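Local structure of mandelate racemase/muconate lactonizing protein (Dickeya dadantii, 4IHC) at residues S73-D76 with E77-P81; K261-E264 with P265-L268; I294-G297 with E298-N302. The protein dehydrates D-mannonate and D-gluconate with low activity, using magnesium, as a member of the mandelate racemase/muconate lactonizing enzyme family. All coordinates share one frame; numbering follows the deposited sequence.

Contact 1 of 3, residues S73-D76 with E77-P81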
loop_
_atom_site.group_PDB
_atom_site.type_symbol
_atom_site.label_atom_id
_atom_site.label_comp_id
_atom_site.label_asym_id
_atom_site.label_seq_id
_atom_site.Cartn_x
_atom_site.Cartn_y
_atom_site.Cartn_z
ATOM N N SER A 73 33.591 20.266 -24.838
ATOM C CA SER A 73 34.686 19.553 -24.173
ATOM C C SER A 73 34.408 18.044 -23.950
ATOM O O SER A 73 35.281 17.199 -24.158
ATOM C CB SER A 73 35.027 20.253 -22.853
ATOM O OG SER A 73 36.009 19.510 -22.165
ATOM N N ALA A 74 33.202 17.689 -23.506
ATOM C CA ALA A 74 32.897 16.261 -23.301
ATOM C C ALA A 74 33.067 15.446 -24.589
ATOM O O ALA A 74 33.621 14.346 -24.589
ATOM C CB ALA A 74 31.507 16.064 -22.717
ATOM N N ILE A 75 32.612 16.001 -25.697
ATOM C CA ILE A 75 32.715 15.306 -26.966
ATOM C C ILE A 75 34.136 15.234 -27.503
ATOM O O ILE A 75 34.627 14.149 -27.890
ATOM C CB ILE A 75 31.820 15.952 -28.017
ATOM C CG1 ILE A 75 30.359 15.625 -27.691
ATOM C CG2 ILE A 75 32.190 15.402 -29.386
ATOM C CD1 ILE A 75 29.389 16.727 -28.016
ATOM N N ASP A 76 34.785 16.394 -27.532
ATOM C CA ASP A 76 36.130 16.524 -28.048
ATOM C C ASP A 76 37.162 15.718 -27.263
ATOM O O ASP A 76 38.046 15.157 -27.860
ATOM C CB ASP A 76 36.575 17.992 -28.038
ATOM C CG ASP A 76 36.066 18.789 -29.236
ATOM O OD1 ASP A 76 35.353 18.236 -30.112
ATOM O OD2 ASP A 76 36.397 20.000 -29.286
ATOM N N GLU A 77 37.077 15.708 -25.933
ATOM C CA GLU A 77 38.082 15.050 -25.127
ATOM C C GLU A 77 37.709 13.602 -24.798
ATOM O O GLU A 77 38.583 12.788 -24.529
ATOM C CB GLU A 77 38.312 15.823 -23.822
ATOM C CG GLU A 77 38.212 17.336 -23.992
ATOM C CD GLU A 77 39.484 17.982 -24.514
ATOM O OE1 GLU A 77 40.369 18.254 -23.683
ATOM O OE2 GLU A 77 39.578 18.265 -25.739
ATOM N N TYR A 78 36.417 13.276 -24.831
ATOM C CA TYR A 78 36.000 11.944 -24.401
ATOM C C TYR A 78 35.304 11.120 -25.479
ATOM O O TYR A 78 35.760 10.013 -25.786
ATOM C CB TYR A 78 35.223 12.014 -23.073
ATOM C CG TYR A 78 36.093 12.662 -22.019
ATOM C CD1 TYR A 78 37.183 11.955 -21.460
ATOM C CD2 TYR A 78 35.904 13.983 -21.637
ATOM C CE1 TYR A 78 38.019 12.548 -20.552
ATOM C CE2 TYR A 78 36.743 14.580 -20.703
ATOM C CZ TYR A 78 37.797 13.856 -20.166
ATOM O OH TYR A 78 38.629 14.428 -19.234
ATOM N N MET A 79 34.219 11.626 -26.054
ATOM C CA MET A 79 33.494 10.842 -27.058
ATOM C C MET A 79 34.385 10.505 -28.252
ATOM O O MET A 79 34.395 9.365 -28.705
ATOM C CB MET A 79 32.198 11.517 -27.538
ATOM C CG MET A 79 31.110 11.663 -26.481
ATOM S SD MET A 79 30.209 10.165 -25.983
ATOM C CE MET A 79 30.935 8.961 -27.074
ATOM N N ALA A 80 35.136 11.483 -28.753
ATOM C CA ALA A 80 36.010 11.252 -29.923
ATOM C C ALA A 80 36.951 10.032 -29.810
ATOM O O ALA A 80 36.857 9.104 -30.612
ATOM C CB ALA A 80 36.799 12.512 -30.298
ATOM N N PRO A 81 37.868 10.032 -28.826
ATOM C CA PRO A 81 38.745 8.869 -28.630
ATOM C C PRO A 81 37.989 7.584 -28.296
ATOM O O PRO A 81 38.446 6.529 -28.671
ATOM C CB PRO A 81 39.620 9.254 -27.421
ATOM C CG PRO A 81 39.318 10.669 -27.113
ATOM C CD PRO A 81 38.048 11.069 -27.793
#
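The carbonyl oxygen of Ala74 is gripped by two backbone N-H groups: Met79 N at 3.1 Å, in the carbonyl plane, and Tyr78 N, whose bond is weak because its N-H points well off the oxygen (133°). This double hold marks a wider pi-type turn in helix 68-83 of the N-terminal domain. Glu77 N still bonds Ser73 O at the alpha-helical spacing; the widening then shows in two bonds spanning five residues, Met79 N to Ala74 O and Ala80 N to Ile75 O at 2.8 Å. Pro81 suits the kink that follows, since its ring nitrogen has no hydrogen to give to the preceding turn.

The side chains sort by face. Ile75 and Met79 make a loose apolar pair, CG1 of the isoleucine 4.2 Å from CG of the methionine, and both rest on Ala113 of helix 108-129, as does Ala74, whose small side chain suits a helix-facing position. On another side, Tyr78 sends its hydroxyl to Phe69 N of the second subunit, while its ring edge lies near Ala74 O and Glu77 CB sits over one face toward the rim. Asp76 turns its carboxylate back to Lys72 in a salt bridge, which probably eases the nearness of the Glu77 carboxylate. Glu77 bends at chi2 (-82°), bringing OE2 back beside the Asp76 backbone, and its CG passes 3.6 Å from Ser73 OG.

Contact 2 of 3, residues K261-E264 with P265-L268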
loop_
_atom_site.group_PDB
_atom_site.type_symbol
_atom_site.label_atom_id
_atom_site.label_comp_id
_atom_site.label_asym_id
_atom_site.label_seq_id
_atom_site.Cartn_x
_atom_site.Cartn_y
_atom_site.Cartn_z
ATOM N N LYS A 261 -6.894 22.103 -10.005
ATOM C CA LYS A 261 -8.323 21.939 -9.716
ATOM C C LYS A 261 -9.165 23.102 -10.270
ATOM O O LYS A 261 -10.195 22.876 -10.871
ATOM C CB LYS A 261 -8.575 21.748 -8.209
ATOM C CG LYS A 261 -8.125 20.386 -7.694
ATOM C CD LYS A 261 -8.055 20.362 -6.177
ATOM C CE LYS A 261 -9.413 20.004 -5.611
ATOM N NZ LYS A 261 -9.448 20.160 -4.132
ATOM N N THR A 262 -8.706 24.328 -10.093
ATOM C CA THR A 262 -9.464 25.483 -10.541
ATOM C C THR A 262 -9.546 25.569 -12.058
ATOM O O THR A 262 -10.493 26.112 -12.596
ATOM C CB THR A 262 -8.839 26.791 -10.006
ATOM O OG1 THR A 262 -8.827 26.744 -8.580
ATOM C CG2 THR A 262 -9.642 28.020 -10.460
ATOM N N LEU A 263 -8.547 25.045 -12.753
ATOM C CA LEU A 263 -8.523 25.166 -14.209
ATOM C C LEU A 263 -9.351 24.115 -14.936
ATOM O O LEU A 263 -9.495 24.187 -16.155
ATOM C CB LEU A 263 -7.096 25.153 -14.713
ATOM C CG LEU A 263 -6.223 26.331 -14.293
ATOM C CD1 LEU A 263 -4.782 26.109 -14.716
ATOM C CD2 LEU A 263 -6.762 27.643 -14.851
ATOM N N GLU A 264 -9.942 23.177 -14.186
ATOM C CA GLU A 264 -10.613 22.011 -14.787
ATOM C C GLU A 264 -11.710 22.341 -15.803
ATOM O O GLU A 264 -11.795 21.701 -16.867
ATOM C CB GLU A 264 -11.158 21.078 -13.694
ATOM C CG GLU A 264 -10.043 20.277 -13.046
ATOM C CD GLU A 264 -10.481 19.449 -11.852
ATOM O OE1 GLU A 264 -11.648 19.576 -11.394
ATOM O OE2 GLU A 264 -9.634 18.663 -11.367
ATOM N N PRO A 265 -12.563 23.310 -15.472
ATOM C CA PRO A 265 -13.653 23.779 -16.358
ATOM C C PRO A 265 -13.162 24.331 -17.701
ATOM O O PRO A 265 -13.891 24.244 -18.688
ATOM C CB PRO A 265 -14.298 24.933 -15.557
ATOM C CG PRO A 265 -13.900 24.684 -14.125
ATOM C CD PRO A 265 -12.531 24.055 -14.197
ATOM N N TYR A 266 -11.954 24.903 -17.734
ATOM C CA TYR A 266 -11.372 25.482 -18.979
ATOM C C TYR A 266 -10.756 24.420 -19.890
ATOM O O TYR A 266 -10.433 24.697 -21.030
ATOM C CB TYR A 266 -10.374 26.616 -18.659
ATOM C CG TYR A 266 -10.987 27.563 -17.674
ATOM C CD1 TYR A 266 -12.200 28.184 -17.968
ATOM C CD2 TYR A 266 -10.413 27.794 -16.424
ATOM C CE1 TYR A 266 -12.816 29.018 -17.063
ATOM C CE2 TYR A 266 -11.025 28.651 -15.510
ATOM C CZ TYR A 266 -12.223 29.256 -15.845
ATOM O OH TYR A 266 -12.869 30.089 -14.977
ATOM N N GLN A 267 -10.631 23.198 -19.379
ATOM C CA GLN A 267 -10.250 22.049 -20.188
ATOM C C GLN A 267 -8.962 22.229 -20.995
ATOM O O GLN A 267 -8.958 22.143 -22.229
ATOM C CB GLN A 267 -11.429 21.622 -21.075
ATOM C CG GLN A 267 -12.563 21.076 -20.205
ATOM C CD GLN A 267 -13.819 20.766 -20.974
ATOM O OE1 GLN A 267 -14.035 19.632 -21.388
ATOM N NE2 GLN A 267 -14.662 21.774 -21.165
ATOM N N LEU A 268 -7.865 22.456 -20.288
ATOM C CA LEU A 268 -6.559 22.514 -20.926
ATOM C C LEU A 268 -6.222 21.195 -21.582
ATOM O O LEU A 268 -6.663 20.142 -21.148
ATOM C CB LEU A 268 -5.442 22.892 -19.936
ATOM C CG LEU A 268 -5.609 24.162 -19.090
ATOM C CD1 LEU A 268 -4.277 24.608 -18.507
ATOM C CD2 LEU A 268 -6.245 25.315 -19.832
HETATM O O HOH W 1 -8.147 21.963 -17.346
#
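Leu263 meets Tyr266 and Leu268 with its two methyl branches, one for each partner. Its CB leads away from the residues that follow, and CG stands anti to the carbonyl carbon (chi1 -65°), from where the branches part. CD2 comes within 4.0 Å of Tyr266 CD2, the two side chains crossing at about a right angle; CD1 lies 4.1 Å from Leu268 CD1. A branched leucine suits this place because it can serve both neighbours on the buried side of the turn, where Tyr266 and Leu268 also pack on Phe230 of helix 219-237.

The backbone beneath turns tightly. Tyr266 N donates to Leu263 O at 3.0 Å, and Gln267 N to Glu264 O at 3.1 Å, each three residues back, the spacing of a 3-10 turn. Leu263 O also accepts a hydrogen bond from a water, which in turn accepts the N-H of Leu268, so the water carries the bonding on where the chain leaves the turn. Pro265, lacking an N-H, fits at the start of this winding, its CD 3.3 Å from Thr262 O. Gln267 then takes up positive phi and psi (53°, 61°), which swings the chain out of the turn.

At the polar edge, the extended Glu264 carries OE2 to Ser291 N and Ser290 OG, while Lys261 NZ bonds Gln289 and forms a salt bridge with Glu264 of the third subunit. A 3-10 turn thus follows helix 253-263 and leads through a short loop into strand 270-272, a helix-to-strand link of the enolase-like barrel.

Contact 3 of 3, residues I294-G297 with E298-N302. With MG (magnesium ion), chain I.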
loop_
_atom_site.group_PDB
_atom_site.type_symbol
_atom_site.label_atom_id
_atom_site.label_comp_id
_atom_site.label_asym_id
_atom_site.label_seq_id
_atom_site.Cartn_x
_atom_site.Cartn_y
_atom_site.Cartn_z
ATOM N N ILE A 294 -1.815 16.450 -17.071
ATOM C CA ILE A 294 -0.535 16.945 -16.609
ATOM C C ILE A 294 0.569 16.496 -17.537
ATOM O O ILE A 294 0.554 15.377 -18.031
ATOM C CB ILE A 294 -0.237 16.384 -15.202
ATOM C CG1 ILE A 294 -1.365 16.768 -14.234
ATOM C CG2 ILE A 294 1.118 16.843 -14.695
ATOM C CD1 ILE A 294 -1.556 18.270 -14.072
ATOM N N SER A 295 1.541 17.366 -17.769
ATOM C CA SER A 295 2.743 16.939 -18.454
ATOM C C SER A 295 3.944 17.312 -17.614
ATOM O O SER A 295 3.930 18.300 -16.898
ATOM C CB SER A 295 2.836 17.594 -19.826
ATOM O OG SER A 295 2.981 18.992 -19.686
ATOM N N MET A 296 4.989 16.504 -17.703
ATOM C CA MET A 296 6.192 16.713 -16.935
ATOM C C MET A 296 7.345 16.243 -17.791
ATOM O O MET A 296 7.187 15.373 -18.654
ATOM C CB MET A 296 6.174 15.858 -15.655
ATOM C CG MET A 296 5.232 16.346 -14.557
ATOM S SD MET A 296 5.980 17.650 -13.532
ATOM C CE MET A 296 7.541 16.895 -13.043
ATOM N N GLY A 297 8.518 16.807 -17.552
ATOM C CA GLY A 297 9.706 16.111 -17.968
ATOM C C GLY A 297 10.766 16.839 -18.757
ATOM O O GLY A 297 11.828 16.254 -19.013
ATOM N N GLU A 298 10.531 18.088 -19.154
ATOM C CA GLU A 298 11.592 18.747 -19.907
ATOM C C GLU A 298 12.906 18.784 -19.098
ATOM O O GLU A 298 13.979 18.642 -19.685
ATOM C CB GLU A 298 11.182 20.134 -20.409
ATOM C CG GLU A 298 11.183 21.167 -19.321
ATOM C CD GLU A 298 10.626 22.492 -19.808
ATOM O OE1 GLU A 298 9.623 22.486 -20.567
ATOM O OE2 GLU A 298 11.193 23.532 -19.427
ATOM N N LEU A 299 12.820 18.923 -17.764
ATOM C CA LEU A 299 14.019 18.921 -16.929
ATOM C C LEU A 299 14.617 17.539 -16.625
ATOM O O LEU A 299 15.694 17.466 -16.059
ATOM C CB LEU A 299 13.795 19.644 -15.600
ATOM C CG LEU A 299 13.808 21.180 -15.665
ATOM C CD1 LEU A 299 13.276 21.769 -14.370
ATOM C CD2 LEU A 299 15.213 21.703 -15.942
ATOM N N PHE A 300 13.916 16.464 -16.972
ATOM C CA PHE A 300 14.361 15.105 -16.561
ATOM C C PHE A 300 15.667 14.654 -17.231
ATOM O O PHE A 300 15.899 14.943 -18.408
ATOM C CB PHE A 300 13.261 14.037 -16.779
ATOM C CG PHE A 300 12.009 14.247 -15.950
ATOM C CD1 PHE A 300 11.980 15.168 -14.900
ATOM C CD2 PHE A 300 10.856 13.495 -16.211
ATOM C CE1 PHE A 300 10.821 15.347 -14.131
ATOM C CE2 PHE A 300 9.706 13.655 -15.444
ATOM C CZ PHE A 300 9.683 14.596 -14.415
ATOM N N VAL A 301 16.511 13.959 -16.463
ATOM C CA VAL A 301 17.825 13.500 -16.902
ATOM C C VAL A 301 18.115 12.083 -16.376
ATOM O O VAL A 301 19.176 11.513 -16.637
ATOM C CB VAL A 301 18.961 14.449 -16.435
ATOM C CG1 VAL A 301 18.842 15.820 -17.105
ATOM C CG2 VAL A 301 18.939 14.668 -14.932
ATOM N N ASN A 302 17.156 11.505 -15.665
ATOM C CA ASN A 302 17.379 10.273 -14.908
ATOM C C ASN A 302 16.108 9.444 -14.941
ATOM O O ASN A 302 14.997 9.980 -14.759
ATOM C CB ASN A 302 17.745 10.634 -13.449
ATOM C CG ASN A 302 18.397 9.494 -12.704
ATOM O OD1 ASN A 302 17.786 8.450 -12.470
ATOM N ND2 ASN A 302 19.663 9.687 -12.319
HETATM MG MG MG I . 8.080 24.113 -20.176
HETATM O O HOH W 2 10.243 18.970 -16.049
HETATM O O HOH W 3 9.354 25.457 -20.082
HETATM O O HOH W 4 8.277 23.707 -18.214
#
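Just past the C-terminal end of strand 294-296 in the enolase-type barrel, a type I beta turn from Gly297 to Phe300 carries the magnesium ligand Glu298. Glu298 OE1 binds magnesium at 2.3 Å, and Asp246, Glu272 and two waters are the other ligands. One of those waters also donates to Glu298 OE2 at 2.7 Å, so both carboxylate oxygens are engaged, one on the metal and one on its water; this fixes the rotation of the group. The side chain starts with CG between the backbone N and the carbonyl carbon (chi1 76°) and then runs extended, placing the carboxylate at the ion. Glutamate suits the place by joining a charged end to this length.

The turn is closed by Phe300 N donating to Gly297 O at 2.9 Å from well above the carbonyl plane. Another water accepts from both Gly297 N and Leu299 N, bridging the two N-H groups. Gly297 has phi 131°, a conformation in which glycine is at home because it has no CB to meet the preceding carbonyl oxygen. Its CA lies over one face of the Phe300 ring in a CH-pi contact, 3.5 Å from the centroid. Met296 bends at chi2 and chi3 and brings CE to Phe300 CZ at 3.4 Å, the two side chains crossing at about a right angle.

Beyond the turn, Asn302 caps helix 303-311 through OD1 to Asn304 N. Phe300 packs on Trp306 and Leu309 of that helix, Met296 touches Leu283 of helix 283-289, and strand 294-296 runs parallel between strands 270-272 and 317-318.

Overall arrangement
From the N terminus, contact 1 comes first, as a widened turn within helix 68-83 of the N-terminal domain. Contact 2 follows in the barrel domain, linking helix 253-263 to the loop ahead of strand 270-272, and contact 3 then joins strand 294-296 to helix 303-311. All three are local and in series, so none nests in or crosses another. Contacts 1 and 2 lie on opposite sides of the chain's centre, their centres 47 Å apart, whereas contact 3 is the buried one, at the metal site. Its nearest atoms are about 7 Å from contact 2. Contacts 1 and 3 both meet the second subunit; contact 2 meets the third and fourth.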